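Local structure of caprin-2 (Danio rerio, 4OUS) at residues Phe8-Thr13 / Ile25-Leu30; Pro67-Leu72 / Arg111-Ala116. The protein probably acts in canonical Wnt signalling through a C1q domain that assembles as a trimer. The protein carries 1 engineered substitution. All blocks are in the same frame, centred on the assembly; numbering follows the deposited sequence.

Overall arrangement
Both partly buried contacts pair antiparallel backbone with a classic beta bulge, but in different sheets of the C1q jelly-roll, centres about 16 Å apart. Contact 1 joins strand 7-12 to 29-34, an outermost strand of its sheet within the chain; contact 2 joins 68-74 to 107-114 in the other sheet. Contact 1 has two separate polar links, a carboxylate on T13 and a guanidinium on A26 O, beside apolar A10, F27 and L30, while S9 OG hydrogen-bonds V99 N of the second subunit. Contact 2 sets I70 and L112 into the interior and packs Y69, N71, R111 and H113 on aromatic rings of the third subunit. The two meet at I25 CD1, 3.9 Å from I70 CD1.

Contact 1 (Phe8-Thr13 / Ile25-Leu30); sequences FSAART and IAFDLL
A11 and L29 form an antiparallel hydrogen-bonded pair between strand 7-12 and 29-34, an outermost strand of a C1q jelly-roll sheet within the chain: A11 N meets L29 O at 2.8 Å and L29 N returns to A11 O at 3.0 Å. Since D28 also faces A11, the pairing is a classic beta bulge. Past it the segments diverge, their end-to-end directions 108° apart. OD1 of D28 takes the T13 backbone N-H on its syn lone pair at 2.9 Å, a nearly straight bond (167°), while OD2 accepts T13 OG1 at 2.6 Å, met on the syn side but out of the carboxylate plane. The D28 chi1 of 57° sets CG between the backbone N and the carbonyl carbon, from where both carboxylate oxygens meet T13. R12 crosses D28 at about a right angle without its charged atoms touching; its chain bends at chi3, and NH1 reaches A26 O at 2.9 Å from above the carbonyl plane. A water accepting from both NH1 and A26 N makes a second link, and NE and NH2 are bound to A14 O and N15 O. The F27 ring turns its edge to the backbone, CD2 3.6 Å from A11 C, while A10 CB packs 3.7 Å from L30 CD2; all three side chains touch F38. An alanine in place of R12 would probably leave A26 O without this donor and the 25-28 loop freer to shift. The chemistry thus implies a loop tied at two points, by the D28 carboxylate accepting from T13 and by the R12 guanidinium donating to A26 O.

Contact 2 (Pro67-Leu72 / Arg111-Ala116); sequences PLYINL and RLHRGA
Y69 and H113 lie side by side, pointing the same way, with the imidazole edge turned to the phenol face in an offset edge-to-face pair, planes at 85° and centroids 5.5 Å apart. H113 CD2 makes the close approach, 3.6 Å from Y69 CB. One imidazole face is covered near its rim by R114 CG. R114 runs alongside Y69 as well, its NH1 3.5 Å from P67 CG. Further along the strand, N71 and R111 also project together: NE and NH2 of R111 both grip N71 OD1, each at 2.9 Å. The oxygen sits in the guanidinium plane, whereas both donors reach it from one face of the amide, whose plane is turned 69° away. S81 OG takes N71 ND2, fixing the amide's other end. Across the sheet, L68 and L112 cross at about a right angle, and their CD1 atoms press to 3.4 Å, tighter than usual; I70 CD1 adds a looser neighbour. The backbone bulges where H113 and R114 both face Y69, the H113 N to Y69 O bond being bent to 140°. At G115 a side chain would collide with P67 O, and the backbone angles themselves call for glycine. D22 holds H113 ND1, while W122 of the third subunit meets the imidazole edge-to-face. The chemistry therefore implies a polar and aromatic layer, N71 and R111 joined by hydrogen bonds and the rings by packing, that lies against W122 and Y124 of the third subunit, consistent with a part in the trimer interface, and is backed by leucine and isoleucine packing inside the fold.

Contact 1 (Phe8-Thr13 / Ile25-Leu30)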
ATOM      1  N   PHE A   8      -6.095 -10.402   9.421  1.00  7.21           N
ATOM      2  CA  PHE A   8      -7.392 -10.289   8.779  1.00  6.52           C
ATOM      3  C   PHE A   8      -7.243  -9.550   7.465  1.00  6.39           C
ATOM      4  O   PHE A   8      -6.308  -8.757   7.277  1.00  6.43           O
ATOM      5  CB  PHE A   8      -8.425  -9.582   9.673  1.00  7.37           C
ATOM      6  CG  PHE A   8      -8.152  -8.123   9.878  1.00  7.05           C
ATOM      7  CD1 PHE A   8      -8.729  -7.167   9.059  1.00  8.23           C
ATOM      8  CD2 PHE A   8      -7.311  -7.706  10.893  1.00  8.01           C
ATOM      9  CE1 PHE A   8      -8.454  -5.824   9.248  1.00  8.55           C
ATOM     10  CE2 PHE A   8      -7.044  -6.372  11.090  1.00  9.07           C
ATOM     11  CZ  PHE A   8      -7.615  -5.429  10.263  1.00  9.56           C
ATOM     12  N   SER A   9      -8.183  -9.799   6.565  1.00  5.87           N
ATOM     13  CA  SER A   9      -8.213  -9.096   5.301  1.00  6.30           C
ATOM     14  C   SER A   9      -9.669  -8.963   4.906  1.00  5.34           C
ATOM     15  O   SER A   9     -10.334  -9.966   4.622  1.00  6.60           O
ATOM     16  CB  SER A   9      -7.391  -9.843   4.259  1.00  7.40           C
ATOM     17  OG  SER A   9      -7.125  -9.018   3.145  1.00  9.55           O
ATOM     18  N   ALA A  10     -10.165  -7.729   4.939  1.00  5.74           N
ATOM     19  CA  ALA A  10     -11.580  -7.443   4.797  1.00  5.93           C
ATOM     20  C   ALA A  10     -11.850  -6.584   3.574  1.00  6.18           C
ATOM     21  O   ALA A  10     -10.959  -5.873   3.087  1.00  6.63           O
ATOM     22  CB  ALA A  10     -12.102  -6.756   6.044  1.00  7.87           C
ATOM     23  N   ALA A  11     -13.087  -6.635   3.096  1.00  6.05           N
ATOM     24  CA  ALA A  11     -13.500  -5.813   1.973  1.00  5.91           C
ATOM     25  C   ALA A  11     -14.944  -5.391   2.154  1.00  6.06           C
ATOM     26  O   ALA A  11     -15.732  -6.072   2.825  1.00  7.35           O
ATOM     27  CB  ALA A  11     -13.328  -6.551   0.662  1.00  7.51           C
ATOM     28  N   ARG A  12     -15.295  -4.270   1.540  1.00  6.41           N
ATOM     29  CA  ARG A  12     -16.666  -3.813   1.576  1.00  7.90           C
ATOM     30  C   ARG A  12     -17.306  -3.989   0.212  1.00  8.14           C
ATOM     31  O   ARG A  12     -16.782  -3.508  -0.801  1.00 10.78           O
ATOM     32  CB  ARG A  12     -16.740  -2.364   2.029  1.00 16.44           C
ATOM     33  CG  ARG A  12     -17.934  -2.134   2.920  1.00 23.96           C
ATOM     34  CD  ARG A  12     -18.218  -0.681   3.081  1.00 19.32           C
ATOM     35  NE  ARG A  12     -19.651  -0.439   3.084  1.00 12.89           N
ATOM     36  CZ  ARG A  12     -20.393  -0.334   4.179  1.00 11.69           C
ATOM     37  NH1 ARG A  12     -19.834  -0.457   5.379  1.00 13.80           N
ATOM     38  NH2 ARG A  12     -21.695  -0.093   4.072  1.00 14.76           N
ATOM     39  N   THR A  13     -18.438  -4.688   0.184  1.00  8.52           N
ATOM     40  CA  THR A  13     -19.047  -5.045  -1.094  1.00  9.24           C
ATOM     41  C   THR A  13     -20.333  -4.282  -1.381  1.00  8.44           C
ATOM     42  O   THR A  13     -20.988  -4.533  -2.391  1.00 10.58           O
ATOM     43  CB  THR A  13     -19.337  -6.560  -1.187  1.00 11.31           C
ATOM     44  OG1 THR A  13     -20.339  -6.926  -0.233  1.00 11.30           O
ATOM     45  CG2 THR A  13     -18.075  -7.371  -0.948  1.00 14.64           C
ATOM     46  N   ILE A  25     -16.289   2.478   9.712  1.00  6.91           N
ATOM     47  CA  ILE A  25     -16.562   1.763   8.476  1.00  6.79           C
ATOM     48  C   ILE A  25     -16.606   0.264   8.723  1.00  6.79           C
ATOM     49  O   ILE A  25     -15.594  -0.353   9.050  1.00  7.26           O
ATOM     50  CB  ILE A  25     -15.499   2.067   7.400  1.00  6.85           C
ATOM     51  CG1 ILE A  25     -15.413   3.569   7.126  1.00  6.60           C
ATOM     52  CG2 ILE A  25     -15.801   1.299   6.117  1.00  7.68           C
ATOM     53  CD1 ILE A  25     -14.101   3.995   6.489  1.00  7.84           C
ATOM     54  N   ALA A  26     -17.786  -0.321   8.575  1.00  7.30           N
ATOM     55  CA  ALA A  26     -17.941  -1.770   8.632  1.00  7.93           C
ATOM     56  C   ALA A  26     -17.410  -2.410   7.353  1.00  7.63           C
ATOM     57  O   ALA A  26     -17.457  -1.800   6.284  1.00  8.94           O
ATOM     58  CB  ALA A  26     -19.407  -2.132   8.839  1.00  9.13           C
ATOM     59  N   PHE A  27     -16.891  -3.629   7.459  1.00  7.55           N
ATOM     60  CA  PHE A  27     -16.453  -4.384   6.288  1.00  7.83           C
ATOM     61  C   PHE A  27     -17.122  -5.743   6.326  1.00  7.99           C
ATOM     62  O   PHE A  27     -16.856  -6.531   7.230  1.00 10.07           O
ATOM     63  CB  PHE A  27     -14.931  -4.544   6.252  1.00  8.10           C
ATOM     64  CG  PHE A  27     -14.192  -3.278   5.920  1.00  7.32           C
ATOM     65  CD1 PHE A  27     -13.924  -2.341   6.902  1.00  7.36           C
ATOM     66  CD2 PHE A  27     -13.770  -3.029   4.625  1.00  8.06           C
ATOM     67  CE1 PHE A  27     -13.254  -1.179   6.598  1.00  7.87           C
ATOM     68  CE2 PHE A  27     -13.103  -1.869   4.313  1.00  8.34           C
ATOM     69  CZ  PHE A  27     -12.845  -0.938   5.301  1.00  8.08           C
ATOM     70  N   ASP A  28     -17.982  -6.025   5.356  1.00  7.97           N
ATOM     71  CA  ASP A  28     -18.840  -7.205   5.413  1.00  9.11           C
ATOM     72  C   ASP A  28     -18.147  -8.505   5.021  1.00  7.72           C
ATOM     73  O   ASP A  28     -18.563  -9.585   5.459  1.00 10.63           O
ATOM     74  CB  ASP A  28     -20.064  -6.999   4.515  1.00  9.79           C
ATOM     75  CG  ASP A  28     -19.680  -6.710   3.079  1.00  8.91           C
ATOM     76  OD1 ASP A  28     -19.303  -5.554   2.787  1.00 10.10           O
ATOM     77  OD2 ASP A  28     -19.744  -7.635   2.239  1.00 11.08           O
ATOM     78  N   LEU A  29     -17.116  -8.412   4.189  1.00  7.74           N
ATOM     79  CA  LEU A  29     -16.497  -9.598   3.626  1.00  7.77           C
ATOM     80  C   LEU A  29     -15.103  -9.802   4.193  1.00  6.96           C
ATOM     81  O   LEU A  29     -14.344  -8.838   4.352  1.00  7.88           O
ATOM     82  CB  LEU A  29     -16.452  -9.477   2.102  1.00  8.20           C
ATOM     83  CG  LEU A  29     -15.929 -10.694   1.341  1.00  9.32           C
ATOM     84  CD1 LEU A  29     -16.677 -10.837   0.031  1.00 10.69           C
ATOM     85  CD2 LEU A  29     -14.434 -10.591   1.085  1.00 10.35           C
ATOM     86  N   LEU A  30     -14.765 -11.056   4.481  1.00  8.02           N
ATOM     87  CA  LEU A  30     -13.428 -11.412   4.934  1.00  7.55           C
ATOM     88  C   LEU A  30     -12.820 -12.507   4.069  1.00  7.52           C
ATOM     89  O   LEU A  30     -13.470 -13.520   3.786  1.00  8.36           O
ATOM     90  CB  LEU A  30     -13.457 -11.878   6.392  1.00  8.22           C
ATOM     91  CG  LEU A  30     -13.585 -10.787   7.451  1.00  8.55           C
ATOM     92  CD1 LEU A  30     -14.068 -11.368   8.763  1.00  9.90           C
ATOM     93  CD2 LEU A  30     -12.243 -10.098   7.647  1.00 10.12           C
TER
HETATM   94  O   HOH W   1     -20.316   0.954   7.886  0.88 13.32           O

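Contact 2 (Pro67-Leu72 / Arg111-Ala116)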
ATOM      1  N   PRO A  67     -15.068  15.183  -1.253  1.00  8.35           N
ATOM      2  CA  PRO A  67     -13.791  14.490  -1.088  1.00  8.21           C
ATOM      3  C   PRO A  67     -13.893  13.362  -0.078  1.00  7.07           C
ATOM      4  O   PRO A  67     -14.748  13.385   0.813  1.00  8.81           O
ATOM      5  CB  PRO A  67     -12.864  15.590  -0.574  1.00  8.86           C
ATOM      6  CG  PRO A  67     -13.791  16.526   0.146  1.00 11.42           C
ATOM      7  CD  PRO A  67     -15.018  16.552  -0.716  1.00  9.28           C
ATOM      8  N   LEU A  68     -13.005  12.387  -0.221  1.00  6.85           N
ATOM      9  CA  LEU A  68     -12.923  11.264   0.697  1.00  6.90           C
ATOM     10  C   LEU A  68     -11.781  11.467   1.684  1.00  5.87           C
ATOM     11  O   LEU A  68     -10.632  11.654   1.278  1.00  7.12           O
ATOM     12  CB  LEU A  68     -12.734   9.959  -0.075  1.00  6.83           C
ATOM     13  CG  LEU A  68     -12.691   8.695   0.779  1.00  6.54           C
ATOM     14  CD1 LEU A  68     -14.043   8.439   1.417  1.00  9.97           C
ATOM     15  CD2 LEU A  68     -12.242   7.482  -0.021  1.00  7.62           C
ATOM     16  N   TYR A  69     -12.105  11.441   2.973  1.00  6.05           N
ATOM     17  CA  TYR A  69     -11.129  11.494   4.058  1.00  6.35           C
ATOM     18  C   TYR A  69     -11.307  10.260   4.927  1.00  5.81           C
ATOM     19  O   TYR A  69     -12.405  10.040   5.456  1.00  6.56           O
ATOM     20  CB  TYR A  69     -11.332  12.728   4.932  1.00  6.80           C
ATOM     21  CG  TYR A  69     -10.955  14.070   4.363  1.00  7.36           C
ATOM     22  CD1 TYR A  69      -9.766  14.686   4.747  1.00  9.06           C
ATOM     23  CD2 TYR A  69     -11.799  14.757   3.492  1.00  7.66           C
ATOM     24  CE1 TYR A  69      -9.418  15.930   4.270  1.00 10.99           C
ATOM     25  CE2 TYR A  69     -11.458  16.011   3.013  1.00  9.13           C
ATOM     26  CZ  TYR A  69     -10.266  16.590   3.405  1.00  9.66           C
ATOM     27  OH  TYR A  69      -9.909  17.834   2.929  1.00 13.31           O
ATOM     28  N   ILE A  70     -10.240   9.487   5.090  1.00  5.95           N
ATOM     29  CA  ILE A  70     -10.232   8.289   5.920  1.00  5.59           C
ATOM     30  C   ILE A  70      -9.201   8.449   7.026  1.00  5.91           C
ATOM     31  O   ILE A  70      -8.085   8.909   6.763  1.00  6.53           O
ATOM     32  CB  ILE A  70      -9.864   7.031   5.095  1.00  6.31           C
ATOM     33  CG1 ILE A  70     -10.793   6.840   3.896  1.00  7.90           C
ATOM     34  CG2 ILE A  70      -9.838   5.790   5.970  1.00  7.63           C
ATOM     35  CD1 ILE A  70     -12.215   6.512   4.268  1.00  9.56           C
ATOM     36  N   ASN A  71      -9.553   8.053   8.249  1.00  5.80           N
ATOM     37  CA  ASN A  71      -8.578   7.967   9.335  1.00  6.10           C
ATOM     38  C   ASN A  71      -8.418   6.525   9.794  1.00  5.38           C
ATOM     39  O   ASN A  71      -9.416   5.836  10.036  1.00  6.54           O
ATOM     40  CB  ASN A  71      -8.991   8.794  10.560  1.00  6.79           C
ATOM     41  CG  ASN A  71      -9.427  10.198  10.218  1.00  6.73           C
ATOM     42  OD1 ASN A  71     -10.603  10.547  10.384  1.00  8.26           O
ATOM     43  ND2 ASN A  71      -8.488  11.024   9.768  1.00  7.25           N
ATOM     44  N   LEU A  72      -7.174   6.086   9.968  1.00  5.51           N
ATOM     45  CA  LEU A  72      -6.892   4.863  10.709  1.00  5.77           C
ATOM     46  C   LEU A  72      -6.823   5.233  12.186  1.00  5.31           C
ATOM     47  O   LEU A  72      -5.981   6.040  12.589  1.00  6.68           O
ATOM     48  CB  LEU A  72      -5.584   4.222  10.256  1.00  6.38           C
ATOM     49  CG  LEU A  72      -5.178   2.949  11.005  1.00  7.47           C
ATOM     50  CD1 LEU A  72      -6.036   1.760  10.617  1.00  9.92           C
ATOM     51  CD2 LEU A  72      -3.687   2.640  10.814  1.00  9.24           C
ATOM     52  N   ARG A 111     -12.173   5.168  10.103  1.00  5.96           N
ATOM     53  CA  ARG A 111     -13.212   6.171  10.212  1.00  6.51           C
ATOM     54  C   ARG A 111     -13.408   6.876   8.875  1.00  5.96           C
ATOM     55  O   ARG A 111     -12.442   7.351   8.262  1.00  6.34           O
ATOM     56  CB  ARG A 111     -12.859   7.199  11.290  1.00  6.42           C
ATOM     57  CG  ARG A 111     -13.958   8.214  11.537  1.00  7.96           C
ATOM     58  CD  ARG A 111     -13.651   9.091  12.725  1.00  8.55           C
ATOM     59  NE  ARG A 111     -12.587  10.039  12.433  1.00  8.08           N
ATOM     60  CZ  ARG A 111     -12.231  11.015  13.262  1.00  9.75           C
ATOM     61  NH1 ARG A 111     -12.851  11.152  14.427  1.00 12.26           N
ATOM     62  NH2 ARG A 111     -11.262  11.854  12.927  1.00 12.18           N
ATOM     63  N   LEU A 112     -14.664   6.951   8.442  1.00  5.98           N
ATOM     64  CA  LEU A 112     -15.054   7.767   7.312  1.00  6.35           C
ATOM     65  C   LEU A 112     -15.275   9.175   7.830  1.00  5.90           C
ATOM     66  O   LEU A 112     -16.307   9.465   8.431  1.00  7.32           O
ATOM     67  CB  LEU A 112     -16.317   7.212   6.652  1.00  6.10           C
ATOM     68  CG  LEU A 112     -16.833   7.987   5.447  1.00  6.62           C
ATOM     69  CD1 LEU A 112     -15.782   8.077   4.358  1.00  7.33           C
ATOM     70  CD2 LEU A 112     -18.106   7.347   4.915  1.00  7.58           C
ATOM     71  N   HIS A 113     -14.277  10.031   7.680  1.00  6.27           N
ATOM     72  CA  HIS A 113     -14.396  11.393   8.170  1.00  6.49           C
ATOM     73  C   HIS A 113     -15.387  12.175   7.305  1.00  5.92           C
ATOM     74  O   HIS A 113     -16.361  12.723   7.818  1.00  7.83           O
ATOM     75  CB  HIS A 113     -13.027  12.066   8.201  1.00  7.01           C
ATOM     76  CG  HIS A 113     -13.095  13.535   8.455  1.00  8.23           C
ATOM     77  ND1 HIS A 113     -13.634  14.066   9.607  1.00 10.64           N
ATOM     78  CD2 HIS A 113     -12.724  14.587   7.690  1.00  9.12           C
ATOM     79  CE1 HIS A 113     -13.580  15.387   9.543  1.00 11.43           C
ATOM     80  NE2 HIS A 113     -13.027  15.727   8.393  1.00 12.62           N
ATOM     81  N   ARG A 114     -15.135  12.194   5.997  1.00  6.72           N
ATOM     82  CA  ARG A 114     -16.014  12.804   5.004  1.00  6.70           C
ATOM     83  C   ARG A 114     -15.986  11.962   3.745  1.00  6.46           C
ATOM     84  O   ARG A 114     -15.015  11.245   3.495  1.00  7.20           O
ATOM     85  CB  ARG A 114     -15.586  14.240   4.675  1.00  8.33           C
ATOM     86  CG  ARG A 114     -15.746  15.239   5.819  1.00  9.75           C
ATOM     87  CD  ARG A 114     -15.455  16.677   5.369  1.00 10.02           C
ATOM     88  NE  ARG A 114     -16.358  17.058   4.282  1.00 10.30           N
ATOM     89  CZ  ARG A 114     -16.019  17.777   3.214  1.00  9.90           C
ATOM     90  NH1 ARG A 114     -14.785  18.247   3.075  1.00 12.54           N
ATOM     91  NH2 ARG A 114     -16.922  18.010   2.275  1.00 11.08           N
ATOM     92  N   GLY A 115     -17.039  12.076   2.944  1.00  7.50           N
ATOM     93  CA  GLY A 115     -17.107  11.389   1.672  1.00  8.09           C
ATOM     94  C   GLY A 115     -17.960  10.145   1.741  1.00  7.03           C
ATOM     95  O   GLY A 115     -18.696   9.921   2.709  1.00  8.82           O
ATOM     96  N   ALA A 116     -17.874   9.337   0.693  1.00  7.39           N
ATOM     97  CA  ALA A 116     -18.673   8.130   0.572  1.00  7.98           C
ATOM     98  C   ALA A 116     -17.849   7.070  -0.142  1.00  6.74           C
ATOM     99  O   ALA A 116     -17.018   7.391  -0.997  1.00  8.09           O
ATOM    100  CB  ALA A 116     -19.970   8.406  -0.177  1.00  9.53           C
TER